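Local coordinates for protein cryptochrome DASH (PDB 2J4D) that repairs cyclobutane pyrimidine dimers in single-stranded DNA as a flavoprotein with a folate light antenna, and may also act as a blue-light photoreceptor, at residues L127-L130 with A131-G135; P282-S285 with T286-S289; I337-G340 with N341-F344. One frame throughout, in Å; residues are numbered along the deposited sequence.

Contact 1: L127-L130 with A131-G135; sequences LPSL and AKDFG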
ATOM      1  N   LEU A 127      -7.859 -14.060  18.730  1.00 22.06           N
ATOM      2  CA  LEU A 127      -9.109 -14.455  18.092  1.00 21.46           C
ATOM      3  C   LEU A 127      -9.791 -15.710  18.637  1.00 22.24           C
ATOM      4  O   LEU A 127     -10.992 -15.691  18.890  1.00 22.55           O
ATOM      5  CB  LEU A 127      -8.909 -14.565  16.575  1.00 23.43           C
ATOM      6  CG  LEU A 127      -8.425 -13.260  15.921  1.00 21.23           C
ATOM      7  CD1 LEU A 127      -8.140 -13.502  14.444  1.00 17.60           C
ATOM      8  CD2 LEU A 127      -9.482 -12.170  16.087  1.00 23.05           C
ATOM      9  N   PRO A 128      -9.050 -16.815  18.828  1.00 23.07           N
ATOM     10  CA  PRO A 128      -9.730 -18.005  19.356  1.00 23.81           C
ATOM     11  C   PRO A 128     -10.350 -17.721  20.722  1.00 26.47           C
ATOM     12  O   PRO A 128     -11.421 -18.228  21.043  1.00 25.32           O
ATOM     13  CB  PRO A 128      -8.610 -19.044  19.434  1.00 22.71           C
ATOM     14  CG  PRO A 128      -7.696 -18.637  18.314  1.00 23.28           C
ATOM     15  CD  PRO A 128      -7.650 -17.120  18.487  1.00 22.87           C
ATOM     16  N   SER A 129      -9.664 -16.900  21.514  1.00 25.66           N
ATOM     17  CA  SER A 129     -10.129 -16.534  22.843  1.00 28.60           C
ATOM     18  C   SER A 129     -11.432 -15.738  22.772  1.00 28.98           C
ATOM     19  O   SER A 129     -12.389 -16.012  23.510  1.00 25.49           O
ATOM     20  CB  SER A 129      -9.063 -15.704  23.553  1.00 29.45           C
ATOM     21  OG  SER A 129      -9.509 -15.321  24.842  1.00 41.95           O
ATOM     22  N   LEU A 130     -11.462 -14.740  21.891  1.00 25.79           N
ATOM     23  CA  LEU A 130     -12.656 -13.924  21.729  1.00 26.09           C
ATOM     24  C   LEU A 130     -13.800 -14.761  21.184  1.00 25.71           C
ATOM     25  O   LEU A 130     -14.947 -14.588  21.596  1.00 26.65           O
ATOM     26  CB  LEU A 130     -12.386 -12.743  20.789  1.00 23.58           C
ATOM     27  CG  LEU A 130     -11.452 -11.645  21.311  1.00 25.85           C
ATOM     28  CD1 LEU A 130     -11.125 -10.665  20.179  1.00 26.72           C
ATOM     29  CD2 LEU A 130     -12.118 -10.910  22.475  1.00 25.30           C
ATOM     30  N   ALA A 131     -13.493 -15.668  20.259  1.00 23.00           N
ATOM     31  CA  ALA A 131     -14.532 -16.510  19.671  1.00 25.66           C
ATOM     32  C   ALA A 131     -15.216 -17.343  20.752  1.00 28.70           C
ATOM     33  O   ALA A 131     -16.448 -17.444  20.787  1.00 27.23           O
ATOM     34  CB  ALA A 131     -13.936 -17.418  18.607  1.00 26.08           C
ATOM     35  N   LYS A 132     -14.415 -17.932  21.633  1.00 29.22           N
ATOM     36  CA  LYS A 132     -14.956 -18.743  22.719  1.00 32.45           C
ATOM     37  C   LYS A 132     -15.753 -17.861  23.675  1.00 33.15           C
ATOM     38  O   LYS A 132     -16.890 -18.169  24.017  1.00 35.00           O
ATOM     39  CB  LYS A 132     -13.824 -19.421  23.490  1.00 34.53           C
ATOM     40  CG  LYS A 132     -14.293 -20.229  24.697  1.00 41.95           C
ATOM     41  CD  LYS A 132     -13.113 -20.822  25.454  1.00 45.33           C
ATOM     42  CE  LYS A 132     -13.562 -21.585  26.694  1.00 50.13           C
ATOM     43  NZ  LYS A 132     -14.426 -22.750  26.349  1.00 51.19           N
ATOM     44  N   ASP A 133     -15.149 -16.760  24.100  1.00 31.83           N
ATOM     45  CA  ASP A 133     -15.801 -15.838  25.016  1.00 33.49           C
ATOM     46  C   ASP A 133     -17.175 -15.363  24.545  1.00 35.16           C
ATOM     47  O   ASP A 133     -18.132 -15.362  25.325  1.00 35.48           O
ATOM     48  CB  ASP A 133     -14.912 -14.616  25.266  1.00 35.13           C
ATOM     49  CG  ASP A 133     -13.686 -14.943  26.100  1.00 40.11           C
ATOM     50  OD1 ASP A 133     -13.530 -16.115  26.508  1.00 40.77           O
ATOM     51  OD2 ASP A 133     -12.878 -14.022  26.346  1.00 42.47           O
ATOM     52  N   PHE A 134     -17.277 -14.968  23.279  1.00 30.63           N
ATOM     53  CA  PHE A 134     -18.536 -14.465  22.746  1.00 31.49           C
ATOM     54  C   PHE A 134     -19.356 -15.474  21.954  1.00 31.24           C
ATOM     55  O   PHE A 134     -20.409 -15.135  21.418  1.00 31.71           O
ATOM     56  CB  PHE A 134     -18.257 -13.222  21.900  1.00 29.38           C
ATOM     57  CG  PHE A 134     -17.731 -12.061  22.699  1.00 29.04           C
ATOM     58  CD1 PHE A 134     -18.599 -11.236  23.402  1.00 31.42           C
ATOM     59  CD2 PHE A 134     -16.369 -11.823  22.788  1.00 27.27           C
ATOM     60  CE1 PHE A 134     -18.113 -10.187  24.184  1.00 32.96           C
ATOM     61  CE2 PHE A 134     -15.875 -10.781  23.567  1.00 34.37           C
ATOM     62  CZ  PHE A 134     -16.751  -9.962  24.265  1.00 32.87           C
ATOM     63  N   GLY A 135     -18.881 -16.712  21.890  1.00 32.08           N
ATOM     64  CA  GLY A 135     -19.604 -17.741  21.159  1.00 30.00           C
ATOM     65  C   GLY A 135     -19.803 -17.432  19.685  1.00 32.28           C
ATOM     66  O   GLY A 135     -20.852 -17.735  19.114  1.00 31.27           O
TER
HETATM   67  O   HOH W   1     -10.751 -12.933  25.226  1.00 46.78           O

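Contact 2: P282-S285 with T286-S289; sequences PDYS and TKFS. With FAD (flavin-adenine dinucleotide), chain C.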
ATOM      1  N   PRO A 282       2.546  16.784  -4.750  1.00 27.61           N
ATOM      2  CA  PRO A 282       1.376  15.907  -4.704  1.00 24.31           C
ATOM      3  C   PRO A 282       0.606  15.817  -6.014  1.00 26.37           C
ATOM      4  O   PRO A 282       0.026  14.781  -6.325  1.00 25.93           O
ATOM      5  CB  PRO A 282       0.533  16.528  -3.596  1.00 25.80           C
ATOM      6  CG  PRO A 282       0.822  17.994  -3.755  1.00 25.74           C
ATOM      7  CD  PRO A 282       2.321  18.000  -3.945  1.00 26.63           C
ATOM      8  N   ASP A 283       0.626  16.904  -6.779  1.00 23.45           N
ATOM      9  CA  ASP A 283      -0.100  17.005  -8.040  1.00 25.23           C
ATOM     10  C   ASP A 283       0.228  16.081  -9.211  1.00 21.53           C
ATOM     11  O   ASP A 283      -0.664  15.777  -9.996  1.00 22.83           O
ATOM     12  CB  ASP A 283      -0.025  18.451  -8.554  1.00 28.82           C
ATOM     13  CG  ASP A 283      -1.004  19.381  -7.859  1.00 33.90           C
ATOM     14  OD1 ASP A 283      -1.497  19.046  -6.763  1.00 35.99           O
ATOM     15  OD2 ASP A 283      -1.275  20.469  -8.414  1.00 37.37           O
ATOM     16  N   TYR A 284       1.473  15.628  -9.352  1.00 22.20           N
ATOM     17  CA  TYR A 284       1.826  14.808 -10.514  1.00 22.05           C
ATOM     18  C   TYR A 284       1.197  13.416 -10.653  1.00 23.27           C
ATOM     19  O   TYR A 284       1.202  12.851 -11.752  1.00 21.31           O
ATOM     20  CB  TYR A 284       3.361  14.696 -10.650  1.00 21.25           C
ATOM     21  CG  TYR A 284       4.024  13.733  -9.687  1.00 21.17           C
ATOM     22  CD1 TYR A 284       4.021  12.359  -9.931  1.00 20.30           C
ATOM     23  CD2 TYR A 284       4.636  14.197  -8.522  1.00 24.65           C
ATOM     24  CE1 TYR A 284       4.607  11.472  -9.043  1.00 23.71           C
ATOM     25  CE2 TYR A 284       5.226  13.316  -7.624  1.00 25.08           C
ATOM     26  CZ  TYR A 284       5.204  11.960  -7.888  1.00 25.92           C
ATOM     27  OH  TYR A 284       5.741  11.084  -6.979  1.00 25.16           O
ATOM     28  N   SER A 285       0.656  12.865  -9.569  1.00 21.41           N
ATOM     29  CA  SER A 285       0.037  11.534  -9.631  1.00 21.16           C
ATOM     30  C   SER A 285      -1.058  11.412  -8.581  1.00 20.12           C
ATOM     31  O   SER A 285      -1.215  12.301  -7.750  1.00 20.53           O
ATOM     32  CB  SER A 285       1.092  10.443  -9.425  1.00 20.21           C
ATOM     33  OG  SER A 285       1.654  10.517  -8.126  1.00 18.85           O
ATOM     34  N   THR A 286      -1.817  10.317  -8.600  1.00 17.57           N
ATOM     35  CA  THR A 286      -2.908  10.188  -7.640  1.00 17.54           C
ATOM     36  C   THR A 286      -2.501  10.180  -6.174  1.00 16.49           C
ATOM     37  O   THR A 286      -3.254  10.664  -5.325  1.00 16.66           O
ATOM     38  CB  THR A 286      -3.746   8.898  -7.855  1.00 17.89           C
ATOM     39  OG1 THR A 286      -2.964   7.757  -7.470  1.00 17.98           O
ATOM     40  CG2 THR A 286      -4.198   8.769  -9.316  1.00 18.85           C
ATOM     41  N   LYS A 287      -1.324   9.631  -5.886  1.00 15.75           N
ATOM     42  CA  LYS A 287      -0.845   9.482  -4.512  1.00 15.39           C
ATOM     43  C   LYS A 287      -1.817   8.584  -3.714  1.00 16.10           C
ATOM     44  O   LYS A 287      -1.923   8.689  -2.489  1.00 15.76           O
ATOM     45  CB  LYS A 287      -0.707  10.846  -3.828  1.00 18.85           C
ATOM     46  CG  LYS A 287       0.255  11.797  -4.547  1.00 19.46           C
ATOM     47  CD  LYS A 287       1.635  11.177  -4.714  1.00 19.11           C
ATOM     48  CE  LYS A 287       2.625  12.169  -5.343  1.00 20.18           C
ATOM     49  NZ  LYS A 287       2.148  12.710  -6.661  1.00 21.63           N
ATOM     50  N   PHE A 288      -2.518   7.688  -4.400  1.00 16.35           N
ATOM     51  CA  PHE A 288      -3.458   6.804  -3.699  1.00 16.49           C
ATOM     52  C   PHE A 288      -2.787   5.620  -2.993  1.00 15.51           C
ATOM     53  O   PHE A 288      -3.391   4.996  -2.120  1.00 14.96           O
ATOM     54  CB  PHE A 288      -4.491   6.180  -4.660  1.00 13.84           C
ATOM     55  CG  PHE A 288      -5.407   7.167  -5.350  1.00 17.64           C
ATOM     56  CD1 PHE A 288      -5.595   8.455  -4.861  1.00 19.28           C
ATOM     57  CD2 PHE A 288      -6.121   6.767  -6.483  1.00 16.32           C
ATOM     58  CE1 PHE A 288      -6.484   9.332  -5.496  1.00 18.87           C
ATOM     59  CE2 PHE A 288      -7.006   7.626  -7.123  1.00 17.37           C
ATOM     60  CZ  PHE A 288      -7.192   8.913  -6.631  1.00 18.42           C
ATOM     61  N   SER A 289      -1.554   5.303  -3.369  1.00 15.39           N
ATOM     62  CA  SER A 289      -0.894   4.112  -2.845  1.00 16.19           C
ATOM     63  C   SER A 289      -0.910   3.784  -1.355  1.00 15.66           C
ATOM     64  O   SER A 289      -1.148   2.633  -0.989  1.00 16.23           O
ATOM     65  CB  SER A 289       0.541   4.037  -3.372  1.00 17.85           C
ATOM     66  OG  SER A 289       1.331   5.102  -2.883  1.00 19.45           O
TER
HETATM   67  PA  FAD C1498       0.007   6.379  -9.574  1.00 21.50           P
HETATM   68  O1A FAD C1498      -0.985   7.422  -9.243  1.00 18.10           O
HETATM   69  O2A FAD C1498       0.897   6.552 -10.746  1.00 19.34           O
HETATM   70  O5B FAD C1498      -0.730   4.960  -9.753  1.00 19.70           O
HETATM   71  C5B FAD C1498      -2.044   4.737  -9.195  1.00 16.55           C
HETATM   72  C4B FAD C1498      -2.018   3.410  -8.428  1.00 18.02           C
HETATM   73  O4B FAD C1498      -1.643   2.372  -9.333  1.00 17.38           O
HETATM   74  C3B FAD C1498      -1.007   3.341  -7.289  1.00 18.62           C
HETATM   75  O3B FAD C1498      -1.469   3.975  -6.108  1.00 18.28           O
HETATM   76  C2B FAD C1498      -0.801   1.862  -7.177  1.00 20.21           C
HETATM   77  O2B FAD C1498      -1.714   1.193  -6.334  1.00 20.32           O
HETATM   78  C1B FAD C1498      -0.853   1.392  -8.641  1.00 17.78           C
HETATM   79  N9A FAD C1498       0.457   1.283  -9.317  1.00 18.60           N
HETATM   80  C8A FAD C1498       1.064   2.211 -10.139  1.00 20.77           C
HETATM   81  N7A FAD C1498       2.240   1.798 -10.594  1.00 22.73           N
HETATM   82  C5A FAD C1498       2.405   0.543 -10.050  1.00 19.35           C
HETATM   83  C6A FAD C1498       3.452  -0.403 -10.151  1.00 19.58           C
HETATM   84  N6A FAD C1498       4.549  -0.236 -10.877  1.00 19.70           N
HETATM   85  N1A FAD C1498       3.303  -1.591  -9.453  1.00 16.00           N
HETATM   86  C2A FAD C1498       2.183  -1.807  -8.688  1.00 19.84           C
HETATM   87  N3A FAD C1498       1.148  -0.944  -8.548  1.00 18.69           N
HETATM   88  C4A FAD C1498       1.311   0.218  -9.237  1.00 20.89           C
HETATM   89  N1  FAD C1498       3.691   0.306  -4.937  1.00 15.24           N
HETATM   90  C2  FAD C1498       3.005  -0.045  -3.794  1.00 18.86           C
HETATM   91  O2  FAD C1498       1.800   0.111  -3.712  1.00 17.70           O
HETATM   92  N3  FAD C1498       3.730  -0.588  -2.722  1.00 17.27           N
HETATM   93  C4  FAD C1498       5.107  -0.794  -2.738  1.00 19.67           C
HETATM   94  O4  FAD C1498       5.694  -1.277  -1.752  1.00 17.11           O
HETATM   95  C4X FAD C1498       5.806  -0.430  -3.915  1.00 17.71           C
HETATM   96  N5  FAD C1498       7.196  -0.599  -4.020  1.00 21.02           N
HETATM   97  C5X FAD C1498       7.859  -0.345  -5.222  1.00 19.35           C
HETATM   98  C6  FAD C1498       9.224  -0.631  -5.360  1.00 19.23           C
HETATM   99  C7  FAD C1498       9.927  -0.385  -6.562  1.00 16.32           C
HETATM  100  C7M FAD C1498      11.397  -0.719  -6.645  1.00 18.46           C
HETATM  101  C8  FAD C1498       9.205   0.180  -7.674  1.00 19.40           C
HETATM  102  C8M FAD C1498       9.876   0.480  -9.005  1.00 16.65           C
HETATM  103  C9  FAD C1498       7.832   0.470  -7.548  1.00 16.87           C
HETATM  104  C9A FAD C1498       7.131   0.217  -6.331  1.00 18.68           C
HETATM  105  N10 FAD C1498       5.743   0.504  -6.174  1.00 18.73           N
HETATM  106  C10 FAD C1498       5.060   0.121  -4.998  1.00 17.85           C
HETATM  107  C1' FAD C1498       4.906   0.840  -7.372  1.00 18.25           C
HETATM  108  C2' FAD C1498       4.724   2.337  -7.695  1.00 17.63           C
HETATM  109  O2' FAD C1498       5.988   2.976  -7.732  1.00 21.08           O
HETATM  110  C3' FAD C1498       3.844   2.994  -6.634  1.00 20.13           C
HETATM  111  O3' FAD C1498       2.579   2.312  -6.530  1.00 21.00           O
HETATM  112  C4' FAD C1498       3.505   4.470  -6.906  1.00 18.54           C
HETATM  113  O4' FAD C1498       4.698   5.257  -6.936  1.00 16.72           O
HETATM  114  C5' FAD C1498       2.579   4.976  -5.807  1.00 19.82           C
HETATM  115  O5' FAD C1498       2.231   6.340  -6.053  1.00 19.80           O
HETATM  116  P   FAD C1498       0.924   6.835  -6.785  1.00 21.02           P
HETATM  117  O1P FAD C1498      -0.192   6.334  -5.966  1.00 18.41           O
HETATM  118  O2P FAD C1498       0.982   8.316  -6.922  1.00 21.40           O
HETATM  119  O3P FAD C1498       0.958   6.285  -8.274  1.00 18.92           O

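Contact 3: I337-G340 with N341-F344; sequences IKCG and NSLF. With MHF (5,10-methenyl-6,7,8-trihydrofolic acid), chain D.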
ATOM      1  N   ILE A 337       1.064 -14.996  -5.787  1.00 18.41           N
ATOM      2  CA  ILE A 337       0.561 -16.344  -5.584  1.00 19.15           C
ATOM      3  C   ILE A 337       1.314 -17.330  -6.463  1.00 20.11           C
ATOM      4  O   ILE A 337       1.765 -18.379  -5.998  1.00 21.56           O
ATOM      5  CB  ILE A 337      -0.940 -16.434  -5.906  1.00 20.30           C
ATOM      6  CG1 ILE A 337      -1.711 -15.442  -5.029  1.00 21.02           C
ATOM      7  CG2 ILE A 337      -1.440 -17.850  -5.641  1.00 22.73           C
ATOM      8  CD1 ILE A 337      -3.192 -15.347  -5.351  1.00 20.65           C
ATOM      9  N   LYS A 338       1.459 -16.997  -7.737  1.00 18.81           N
ATOM     10  CA  LYS A 338       2.167 -17.893  -8.643  1.00 21.20           C
ATOM     11  C   LYS A 338       3.628 -18.091  -8.242  1.00 21.28           C
ATOM     12  O   LYS A 338       4.162 -19.196  -8.343  1.00 22.28           O
ATOM     13  CB  LYS A 338       2.101 -17.360 -10.082  1.00 21.87           C
ATOM     14  CG  LYS A 338       2.735 -18.293 -11.118  1.00 22.85           C
ATOM     15  CD  LYS A 338       2.704 -17.674 -12.521  1.00 22.79           C
ATOM     16  CE  LYS A 338       3.296 -18.625 -13.551  1.00 24.27           C
ATOM     17  NZ  LYS A 338       3.406 -18.007 -14.901  1.00 25.53           N
ATOM     18  N   CYS A 339       4.272 -17.028  -7.774  1.00 21.09           N
ATOM     19  CA  CYS A 339       5.691 -17.109  -7.407  1.00 21.88           C
ATOM     20  C   CYS A 339       5.995 -17.673  -6.029  1.00 21.26           C
ATOM     21  O   CYS A 339       7.067 -18.238  -5.811  1.00 20.68           O
ATOM     22  CB  CYS A 339       6.342 -15.727  -7.497  1.00 24.63           C
ATOM     23  SG  CYS A 339       6.376 -14.997  -9.150  1.00 30.06           S
ATOM     24  N   GLY A 340       5.076 -17.502  -5.091  1.00 20.08           N
ATOM     25  CA  GLY A 340       5.345 -17.989  -3.756  1.00 20.26           C
ATOM     26  C   GLY A 340       6.591 -17.294  -3.237  1.00 19.70           C
ATOM     27  O   GLY A 340       6.852 -16.131  -3.578  1.00 19.77           O
ATOM     28  N   ASN A 341       7.385 -18.003  -2.445  1.00 17.89           N
ATOM     29  CA  ASN A 341       8.577 -17.408  -1.867  1.00 18.61           C
ATOM     30  C   ASN A 341       9.726 -17.117  -2.825  1.00 19.02           C
ATOM     31  O   ASN A 341      10.729 -16.543  -2.417  1.00 21.48           O
ATOM     32  CB  ASN A 341       9.060 -18.250  -0.689  1.00 18.89           C
ATOM     33  CG  ASN A 341       8.020 -18.346   0.407  1.00 23.98           C
ATOM     34  OD1 ASN A 341       7.307 -17.380   0.678  1.00 22.90           O
ATOM     35  ND2 ASN A 341       7.935 -19.501   1.052  1.00 21.90           N
ATOM     36  N   SER A 342       9.596 -17.486  -4.096  1.00 18.34           N
ATOM     37  CA  SER A 342      10.677 -17.164  -5.034  1.00 21.20           C
ATOM     38  C   SER A 342      10.683 -15.637  -5.215  1.00 22.25           C
ATOM     39  O   SER A 342      11.647 -15.041  -5.714  1.00 21.69           O
ATOM     40  CB  SER A 342      10.471 -17.865  -6.385  1.00 21.36           C
ATOM     41  OG  SER A 342       9.342 -17.359  -7.069  1.00 25.40           O
ATOM     42  N   LEU A 343       9.596 -15.010  -4.785  1.00 20.81           N
ATOM     43  CA  LEU A 343       9.457 -13.561  -4.855  1.00 21.42           C
ATOM     44  C   LEU A 343      10.470 -12.883  -3.935  1.00 22.29           C
ATOM     45  O   LEU A 343      10.841 -11.727  -4.144  1.00 21.75           O
ATOM     46  CB  LEU A 343       8.038 -13.159  -4.423  1.00 20.16           C
ATOM     47  CG  LEU A 343       7.686 -11.672  -4.301  1.00 21.61           C
ATOM     48  CD1 LEU A 343       7.827 -10.959  -5.649  1.00 21.55           C
ATOM     49  CD2 LEU A 343       6.248 -11.549  -3.801  1.00 23.28           C
ATOM     50  N   PHE A 344      10.926 -13.611  -2.919  1.00 19.62           N
ATOM     51  CA  PHE A 344      11.859 -13.051  -1.951  1.00 23.05           C
ATOM     52  C   PHE A 344      13.287 -13.578  -2.045  1.00 22.90           C
ATOM     53  O   PHE A 344      14.179 -13.088  -1.351  1.00 24.27           O
ATOM     54  CB  PHE A 344      11.329 -13.314  -0.544  1.00 21.95           C
ATOM     55  CG  PHE A 344       9.873 -12.962  -0.371  1.00 22.33           C
ATOM     56  CD1 PHE A 344       9.456 -11.636  -0.429  1.00 17.45           C
ATOM     57  CD2 PHE A 344       8.925 -13.957  -0.126  1.00 21.53           C
ATOM     58  CE1 PHE A 344       8.107 -11.295  -0.237  1.00 18.90           C
ATOM     59  CE2 PHE A 344       7.570 -13.636   0.067  1.00 19.21           C
ATOM     60  CZ  PHE A 344       7.157 -12.304   0.014  1.00 20.09           C
TER
HETATM   61  N1  MHF D1499       6.298  -8.971   3.953  1.00 19.39           N
HETATM   62  C2  MHF D1499       5.016  -9.468   4.015  1.00 20.17           C
HETATM   63  NA2 MHF D1499       3.977  -8.601   4.183  1.00 18.64           N
HETATM   64  N3  MHF D1499       4.770 -10.785   3.917  1.00 19.74           N
HETATM   65  C4  MHF D1499       5.786 -11.689   3.774  1.00 21.00           C
HETATM   66  O4  MHF D1499       5.540 -12.900   3.695  1.00 16.53           O
HETATM   67  C4A MHF D1499       7.130 -11.216   3.724  1.00 20.88           C
HETATM   68  N5  MHF D1499       8.263 -12.063   3.622  1.00 20.26           N
HETATM   69  C6  MHF D1499       9.652 -11.573   3.925  1.00 20.10           C
HETATM   70  C7  MHF D1499       9.801 -10.211   3.210  1.00 19.73           C
HETATM   71  N8  MHF D1499       8.691  -9.350   3.736  1.00 18.29           N
HETATM   72  C8A MHF D1499       7.375  -9.829   3.805  1.00 19.39           C
HETATM   73  C9  MHF D1499      10.620 -12.693   3.449  1.00 21.12           C
HETATM   74  N10 MHF D1499       9.706 -13.650   2.780  1.00 25.99           N
HETATM   75  C11 MHF D1499       8.403 -13.510   3.445  1.00 20.51           C
HETATM   76  C12 MHF D1499      11.014 -17.744   2.690  1.00 21.80           C
HETATM   77  C13 MHF D1499      11.858 -16.682   2.244  1.00 22.97           C
HETATM   78  C14 MHF D1499      11.430 -15.357   2.304  1.00 24.41           C
HETATM   79  C15 MHF D1499      10.144 -15.032   2.813  1.00 21.31           C
HETATM   80  C16 MHF D1499       9.295 -16.109   3.288  1.00 21.41           C
HETATM   81  C17 MHF D1499       9.730 -17.448   3.229  1.00 21.59           C
HETATM   82  C   MHF D1499      11.492 -19.147   2.558  1.00 22.71           C
HETATM   83  O   MHF D1499      12.595 -19.356   2.067  1.00 25.47           O
HETATM   84  N   MHF D1499      10.724 -20.189   2.950  1.00 21.63           N
HETATM   85  CA  MHF D1499      11.209 -21.559   2.779  1.00 24.21           C
HETATM   86  CB  MHF D1499      10.596 -22.481   3.831  1.00 25.24           C
HETATM   87  CG  MHF D1499      10.910 -22.091   5.253  1.00 34.56           C
HETATM   88  CD  MHF D1499      12.398 -22.047   5.519  1.00 38.73           C
HETATM   89  OE1 MHF D1499      13.025 -23.128   5.542  1.00 43.17           O
HETATM   90  OE2 MHF D1499      12.943 -20.932   5.684  1.00 47.63           O
HETATM   91  CT  MHF D1499      10.849 -22.075   1.383  1.00 26.25           C
HETATM   92  O1  MHF D1499      10.001 -21.445   0.716  1.00 23.48           O
HETATM   93  O2  MHF D1499      11.412 -23.108   0.965  1.00 27.02           O

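Contact 1: L127-L130 with A131-G135
Leu130 and Phe134, one helical turn apart, both set CG beside the backbone N and anti to the carbonyl carbon (chi1 -69° and -66°), which sends the two side chains the same way, side by side. Leu130 CD2 comes in at the edge of the Phe134 ring, in its plane, 3.9 Å from CE2. The backbone beneath keeps the regular i to i+4 pattern, with Phe134 N 2.9 Å from Leu130 O. On the outer side, Ser129 OG swings the other way, anti to its own N (chi1 179°), and is bridged to Asp133 by a water. That water donates to Asp133 OD2 at 2.6 Å and lies 2.7 Å from Ser129 OG, spanning two polar groups that do not bond directly. Turned inward, Leu130 and Ala131 pack on Ile43 of strand 41-46, and Leu127 on Trp45, while Phe134 reaches Leu69 of strand 67-74. Gly135 closes the helix: its positive phi and its bonds back into the last turn make a Schellman motif. This is the end of an amphipathic helix laid on the parallel five-stranded sheet of the photolyase alpha/beta domain, a packing typical of that Rossmann-like fold.

Contact 2: P282-S285 with T286-S289
This is a local phosphate-binding contact: a type I beta turn, Pro282 to Ser285, runs straight into an ST turn at Thr286, and together they hold the diphosphate of FAD. The segment is a buried loop between helices 272-275 and 289-293, part of the flavin pocket of this member of the class-1 photolyase family. Lys287 ties the two turns together. Its chain bends at chi2 and chi4 (both about -56°), folding the ammonium back under the beta turn instead of out to the cofactor. There NZ sits over the centre of the Tyr284 ring, 3.3 Å from the centroid and 12° off the normal, a cation-pi contact in which the two side chains cross nearly at right angles. The same NZ donates to Pro282 O at 3.0 Å, from above the carbonyl plane, and to Ser285 OG at 2.7 Å. With NZ filling its acceptor side, the Ser285 hydroxyl donates its own hydrogen to FAD O2P, so the lysine's ammonium acts as a second shell that positions a first-shell serine and probably adds positive potential near the phosphates. Lys287 N also donates to O2P, giving that oxygen two grips from this loop. Ser289 N holds O1P at 3.1 Å, while Ser289 OG turns to Asp422, another FAD-site residue. Tyr272 OH, from the preceding helix, adds a further bond to the cofactor. Over one face of the Phe288 ring lies Thr286 CB, 3.3 Å above the plane. On the adenosine-side phosphate, Thr286 works with both backbone and side chain: N and OG1 each donate to FAD O1A, OG1 at 2.7 Å, while OG1 accepts from Phe288 N at 3.1 Å.

Contact 3: I337-G340 with N341-F344
The Phe344 ring is sandwiched: over one face lies N10 of the bound folate, 3.0 Å above the plane and offset toward the rim, and behind the opposite face sits Leu343 CB, 4.3 Å above the ring centre. Asn341 OD1 lies at the ring's edge, in plane. The asparagine's other branch, ND2, donates to carboxylate O1 of the folate at 2.9 Å, fairly straight (162°). With CG beside the backbone N (chi1 -60°), the amide lies over one face of the benzoyl ring, toward its rim at C16 and C17, turned about 26° from its plane, with Asn341 CG 3.4 Å from C17 of the folate. Cutting Phe344 back to an alanine is likely to open a gap between Leu343 and the folate, leaving N10 without the aromatic face that covers it on this side. Behind this, Cys339 O ties the turn to the helix end, taking two bonds from Ser342, OG at 2.7 Å and N at 3.1 Å, on one face of the carbonyl plane. Gly340, with positive phi, is the first residue to leave helical geometry. Tyr429 meets Phe344 edge-to-face. This helix end and turn form one wall of the antenna pocket for methenyltetrahydrofolate.

Overall arrangement
The three contacts follow one another without touching. Contact 2 holds the diphosphate of the flavin and contact 3 the folate antenna; their centres are 29 Å apart, on opposite sides of the chain's centre. The cofactors come closer than the loops: N1 of the folate lies 9.6 Å from O4 of FAD, against about 16 Å between the loops' nearest atoms, a cofactor spacing consistent with passing excitation from antenna to flavin. Contact 1, in the alpha/beta domain, lies away from both sites, its centre 41 Å from that of contact 2 and 34 Å from that of contact 3. It is a turn-to-turn contact within a helix that packs on the sheet, whereas the other two grip ligands.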